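Local structure of ATP:cob(I)alamin adenosyltransferase, putative (Burkholderia thailandensis, 2ZHZ) at residues B[93-98]-B[156-161]; B[20-25]-B[77-82]. The protein probably transfers the adenosyl group of ATP to cobalamin, yielding adenosylcobalamin and triphosphate, and works as a homotrimeric helix bundle that binds ATP and magnesium. One frame throughout, in Å; residues are numbered along the deposited sequence.

Overall arrangement
From the N terminus, the chain first passes several of the ATP-binding residues and turns through 20-25, between strands 17-19 and 25-27. Helices 31-50 and 56-77 follow. Contact 2 closes when the end of helix 56-77 and the loop after it, 77-82, come back to that turn. The chain then enters helix 86-101, which carries 93-98. Contact 1 closes after helix 116-141, where 156-161 of helix 147-169 packs on 93-98. The two closures therefore run in series and neither nests in the other. The centres of contact 1 and contact 2 are about 30 Å apart, on opposite sides of the chain's centre. Contact 1 joins two bundle helices; contact 2 ties the ATP-binding hairpin to the bundle's end.

Contact 1. Residues B[93-98]-B[156-161]; sequences DGWLAH and SDLLFV
Leu96 and Leu158 meet where helices 86-101 and 147-169 pack side by side in the helix bundle of this adenosyltransferase. The short segments run in the same general direction, crossing at 27°, with their axes 9.6 Å apart. Leu96 buries the most surface. Its CG lies anti to the carbonyl carbon (chi1 -85°). From there methyl CD2 reaches the other helix. CD2 rests against the backbone of Leu158, 3.5 Å from its CA. It also touches CG2 of Val161, one turn further on. On another flank it meets the carboxylate of Asp157, at 3.6 Å from CG. Leu158 answers from its own helix. Its CG is anti to the backbone N (chi1 179°). Beyond CG, its two methyls reach Trp95. CD1 lies near CB of Trp95. CD2 touches both that CB and the indole atom CE3. The rest of the indole leads away and packs on Ala61, Ala64 and Ile65 of helix 56-77, so a third helix joins the packing. Asp157 lies at the edge of an active site shared between subunits. It is a known magnesium ligand, although no magnesium is bound to it in this chain. Its OD1 forms a salt bridge with Arg11 of the second subunit, and that residue also packs on Leu96. Both methyls of Leu96, CD1 and CD2, lie 3.8 Å from OD1 of Asp157.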
loop_
_atom_site.group_PDB
_atom_site.type_symbol
_atom_site.label_atom_id
_atom_site.label_comp_id
_atom_site.label_asym_id
_atom_site.label_seq_id
_atom_site.Cartn_x
_atom_site.Cartn_y
_atom_site.Cartn_z
ATOM N N ASP B 93 -1.278 24.155 2.527
ATOM C CA ASP B 93 -0.218 25.009 3.058
ATOM C C ASP B 93 -0.650 25.617 4.387
ATOM O O ASP B 93 0.171 25.837 5.275
ATOM C CB ASP B 93 0.122 26.139 2.080
ATOM C CG ASP B 93 0.921 25.662 0.885
ATOM O OD1 ASP B 93 1.449 24.534 0.932
ATOM O OD2 ASP B 93 1.033 26.428 -0.096
ATOM N N GLY B 94 -1.945 25.891 4.510
ATOM C CA GLY B 94 -2.472 26.470 5.733
ATOM C C GLY B 94 -2.441 25.476 6.875
ATOM O O GLY B 94 -2.047 25.815 7.990
ATOM N N TRP B 95 -2.867 24.245 6.606
ATOM C CA TRP B 95 -2.854 23.214 7.631
ATOM C C TRP B 95 -1.417 22.952 8.060
ATOM O O TRP B 95 -1.145 22.708 9.234
ATOM C CB TRP B 95 -3.493 21.922 7.113
ATOM C CG TRP B 95 -4.992 21.964 7.070
ATOM C CD1 TRP B 95 -5.822 22.537 7.993
ATOM C CD2 TRP B 95 -5.843 21.347 6.096
ATOM N NE1 TRP B 95 -7.134 22.312 7.657
ATOM C CE2 TRP B 95 -7.177 21.583 6.498
ATOM C CE3 TRP B 95 -5.608 20.614 4.927
ATOM C CZ2 TRP B 95 -8.276 21.113 5.769
ATOM C CZ3 TRP B 95 -6.701 20.144 4.201
ATOM C CH2 TRP B 95 -8.019 20.397 4.627
ATOM N N LEU B 96 -0.496 23.006 7.104
ATOM C CA LEU B 96 0.914 22.796 7.403
ATOM C C LEU B 96 1.404 23.852 8.387
ATOM O O LEU B 96 2.029 23.527 9.394
ATOM C CB LEU B 96 1.753 22.865 6.123
ATOM C CG LEU B 96 1.857 21.568 5.317
ATOM C CD1 LEU B 96 2.445 21.850 3.947
ATOM C CD2 LEU B 96 2.727 20.572 6.079
ATOM N N ALA B 97 1.119 25.118 8.091
ATOM C CA ALA B 97 1.542 26.205 8.968
ATOM C C ALA B 97 0.848 26.075 10.320
ATOM O O ALA B 97 1.466 26.260 11.371
ATOM C CB ALA B 97 1.211 27.559 8.328
ATOM N N HIS B 98 -0.437 25.742 10.284
ATOM C CA HIS B 98 -1.230 25.586 11.497
ATOM C C HIS B 98 -0.640 24.558 12.464
ATOM O O HIS B 98 -0.422 24.849 13.638
ATOM C CB HIS B 98 -2.661 25.175 11.138
ATOM C CG HIS B 98 -3.520 24.882 12.327
ATOM N ND1 HIS B 98 -4.114 25.872 13.080
ATOM C CD2 HIS B 98 -3.854 23.710 12.919
ATOM C CE1 HIS B 98 -4.776 25.325 14.084
ATOM N NE2 HIS B 98 -4.634 24.013 14.009
ATOM N N SER B 156 2.083 14.824 1.498
ATOM C CA SER B 156 2.980 13.918 2.215
ATOM C C SER B 156 3.642 14.679 3.360
ATOM O O SER B 156 3.885 14.126 4.430
ATOM C CB SER B 156 4.038 13.306 1.281
ATOM O OG SER B 156 4.951 14.263 0.785
ATOM N N ASP B 157 3.918 15.959 3.131
ATOM C CA ASP B 157 4.522 16.811 4.152
ATOM C C ASP B 157 3.523 16.927 5.306
ATOM O O ASP B 157 3.879 16.730 6.468
ATOM C CB ASP B 157 4.821 18.193 3.552
ATOM C CG ASP B 157 5.636 19.092 4.480
ATOM O OD1 ASP B 157 5.922 20.235 4.066
ATOM O OD2 ASP B 157 5.993 18.677 5.605
ATOM N N LEU B 158 2.264 17.225 4.983
ATOM C CA LEU B 158 1.228 17.365 6.006
ATOM C C LEU B 158 0.979 16.059 6.762
ATOM O O LEU B 158 0.697 16.070 7.961
ATOM C CB LEU B 158 -0.086 17.852 5.377
ATOM C CG LEU B 158 -1.260 18.018 6.348
ATOM C CD1 LEU B 158 -0.865 18.981 7.467
ATOM C CD2 LEU B 158 -2.481 18.544 5.599
ATOM N N LEU B 159 1.073 14.932 6.064
ATOM C CA LEU B 159 0.868 13.644 6.715
ATOM C C LEU B 159 1.996 13.393 7.720
ATOM O O LEU B 159 1.776 12.816 8.790
ATOM C CB LEU B 159 0.785 12.533 5.660
ATOM C CG LEU B 159 -0.560 12.552 4.916
ATOM C CD1 LEU B 159 -0.514 11.649 3.696
ATOM C CD2 LEU B 159 -1.673 12.119 5.880
ATOM N N PHE B 160 3.202 13.838 7.379
ATOM C CA PHE B 160 4.346 13.702 8.275
ATOM C C PHE B 160 4.056 14.551 9.517
ATOM O O PHE B 160 4.221 14.106 10.650
ATOM C CB PHE B 160 5.610 14.227 7.592
ATOM C CG PHE B 160 6.834 14.206 8.467
ATOM C CD1 PHE B 160 7.583 13.043 8.618
ATOM C CD2 PHE B 160 7.249 15.361 9.128
ATOM C CE1 PHE B 160 8.734 13.027 9.414
ATOM C CE2 PHE B 160 8.393 15.362 9.924
ATOM C CZ PHE B 160 9.140 14.191 10.068
ATOM N N VAL B 161 3.614 15.782 9.285
ATOM C CA VAL B 161 3.305 16.704 10.374
ATOM C C VAL B 161 2.173 16.188 11.252
ATOM O O VAL B 161 2.243 16.274 12.476
ATOM C CB VAL B 161 2.942 18.096 9.822
ATOM C CG1 VAL B 161 2.536 19.030 10.964
ATOM C CG2 VAL B 161 4.133 18.670 9.080
#

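Contact 2. Residues B[20-25]-B[77-82]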
loop_
_atom_site.group_PDB
_atom_site.type_symbol
_atom_site.label_atom_id
_atom_site.label_comp_id
_atom_site.label_asym_id
_atom_site.label_seq_id
_atom_site.Cartn_x
_atom_site.Cartn_y
_atom_site.Cartn_z
ATOM N N LEU B 20 -11.959 6.008 -19.751
ATOM C CA LEU B 20 -11.680 7.255 -19.056
ATOM C C LEU B 20 -12.936 8.117 -19.132
ATOM O O LEU B 20 -13.840 7.835 -19.919
ATOM C CB LEU B 20 -10.501 7.975 -19.711
ATOM C CG LEU B 20 -9.149 7.272 -19.561
ATOM C CD1 LEU B 20 -8.088 8.016 -20.352
ATOM C CD2 LEU B 20 -8.777 7.205 -18.087
ATOM N N GLY B 21 -12.986 9.164 -18.316
ATOM C CA GLY B 21 -14.145 10.041 -18.289
ATOM C C GLY B 21 -14.523 10.743 -19.583
ATOM O O GLY B 21 -15.646 11.233 -19.715
ATOM N N ASP B 22 -13.606 10.800 -20.540
ATOM C CA ASP B 22 -13.891 11.467 -21.804
ATOM C C ASP B 22 -14.375 10.497 -22.880
ATOM O O ASP B 22 -14.583 10.885 -24.030
ATOM C CB ASP B 22 -12.646 12.211 -22.292
ATOM C CG ASP B 22 -11.504 11.279 -22.612
ATOM O OD1 ASP B 22 -11.565 10.095 -22.217
ATOM O OD2 ASP B 22 -10.535 11.732 -23.253
ATOM N N GLY B 23 -14.550 9.232 -22.504
ATOM C CA GLY B 23 -15.019 8.237 -23.452
ATOM C C GLY B 23 -13.939 7.371 -24.072
ATOM O O GLY B 23 -14.243 6.368 -24.711
ATOM N N SER B 24 -12.676 7.744 -23.889
ATOM C CA SER B 24 -11.578 6.974 -24.461
ATOM C C SER B 24 -11.283 5.717 -23.647
ATOM O O SER B 24 -11.639 5.631 -22.473
ATOM C CB SER B 24 -10.312 7.834 -24.546
ATOM O OG SER B 24 -9.882 8.237 -23.257
ATOM N N ARG B 25 -10.653 4.737 -24.288
ATOM C CA ARG B 25 -10.298 3.489 -23.623
ATOM C C ARG B 25 -8.794 3.325 -23.554
ATOM O O ARG B 25 -8.073 3.717 -24.472
ATOM C CB ARG B 25 -10.870 2.282 -24.358
ATOM C CG ARG B 25 -12.361 2.114 -24.221
ATOM C CD ARG B 25 -12.765 0.694 -24.585
ATOM N NE ARG B 25 -12.523 -0.250 -23.495
ATOM C CZ ARG B 25 -13.148 -0.209 -22.322
ATOM N NH1 ARG B 25 -14.054 0.733 -22.083
ATOM N NH2 ARG B 25 -12.881 -1.118 -21.395
ATOM N N CYS B 77 -8.944 11.137 -14.324
ATOM C CA CYS B 77 -9.872 10.319 -15.114
ATOM C C CYS B 77 -10.398 11.039 -16.350
ATOM O O CYS B 77 -10.745 10.406 -17.351
ATOM C CB CYS B 77 -11.069 9.896 -14.263
ATOM S SG CYS B 77 -10.709 8.692 -12.976
ATOM N N ILE B 78 -10.477 12.362 -16.270
ATOM C CA ILE B 78 -10.969 13.157 -17.384
ATOM C C ILE B 78 -9.854 14.051 -17.909
ATOM O O ILE B 78 -9.667 15.170 -17.435
ATOM C CB ILE B 78 -12.156 14.030 -16.949
ATOM C CG1 ILE B 78 -13.260 13.138 -16.377
ATOM C CG2 ILE B 78 -12.668 14.838 -18.133
ATOM C CD1 ILE B 78 -14.454 13.901 -15.839
ATOM N N PRO B 79 -9.091 13.558 -18.895
ATOM C CA PRO B 79 -7.986 14.317 -19.486
ATOM C C PRO B 79 -8.395 15.746 -19.839
ATOM O O PRO B 79 -9.443 15.968 -20.449
ATOM C CB PRO B 79 -7.627 13.494 -20.718
ATOM C CG PRO B 79 -7.915 12.093 -20.268
ATOM C CD PRO B 79 -9.242 12.250 -19.560
ATOM N N GLY B 80 -7.566 16.707 -19.444
ATOM C CA GLY B 80 -7.856 18.101 -19.732
ATOM C C GLY B 80 -8.744 18.751 -18.690
ATOM O O GLY B 80 -9.005 19.952 -18.749
ATOM N N HIS B 81 -9.214 17.957 -17.734
ATOM C CA HIS B 81 -10.072 18.466 -16.670
ATOM C C HIS B 81 -9.197 19.063 -15.569
ATOM O O HIS B 81 -8.047 18.659 -15.397
ATOM C CB HIS B 81 -10.941 17.333 -16.109
ATOM C CG HIS B 81 -11.857 17.760 -15.006
ATOM N ND1 HIS B 81 -12.753 18.799 -15.142
ATOM C CD2 HIS B 81 -12.025 17.279 -13.751
ATOM C CE1 HIS B 81 -13.432 18.941 -14.017
ATOM N NE2 HIS B 81 -13.010 18.031 -13.157
ATOM N N ALA B 82 -9.741 20.031 -14.837
ATOM C CA ALA B 82 -9.001 20.683 -13.762
ATOM C C ALA B 82 -9.867 20.848 -12.522
ATOM O O ALA B 82 -10.664 21.782 -12.432
ATOM C CB ALA B 82 -8.497 22.039 -14.229
#
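The tight turn of the hairpin between strands 17-19 and 25-27 leans on the C-terminal end of helix 56-77. The two parts are joined by one hydrogen bond. Gly21 N donates it to Cys77 O, 2.7 Å away, with an N-H...O angle of 147°. The donor sits above the carbonyl plane, 41° out of it. The same oxygen lies 3.4 Å from CB of Leu20. Beside the bond, CA of Gly21 comes within 3.7 Å of CG1 of Ile78, the first residue to leave the helix. Pro79 meets the turn at two places. Its CG lies 4.1 Å from CD1 of Leu20, and the side chains cross at about a right angle. Its CD lies 3.9 Å from CG of Asp22, which chi1 (64°) places there, between the backbone N and the carbonyl carbon. OD1 of Asp22 takes two bonds from Ser24. The hydroxyl OG comes to the syn lone pair at 2.7 Å, and the backbone N arrives from above the carboxylate plane. Leu20 and Pro79 also touch Arg32 of helix 31-50. Leu20 follows the ATP-binding residues Thr18 and Gly19, and its side chain is about 5 Å from the bound nucleotide. An Asx turn from Asp22 to Ser24 overlaps the type I turn Leu20-Gly23 and extends one residue beyond it. With Gly23 at positive phi, this is a beta hairpin closed by a type I turn with a G1 bulge.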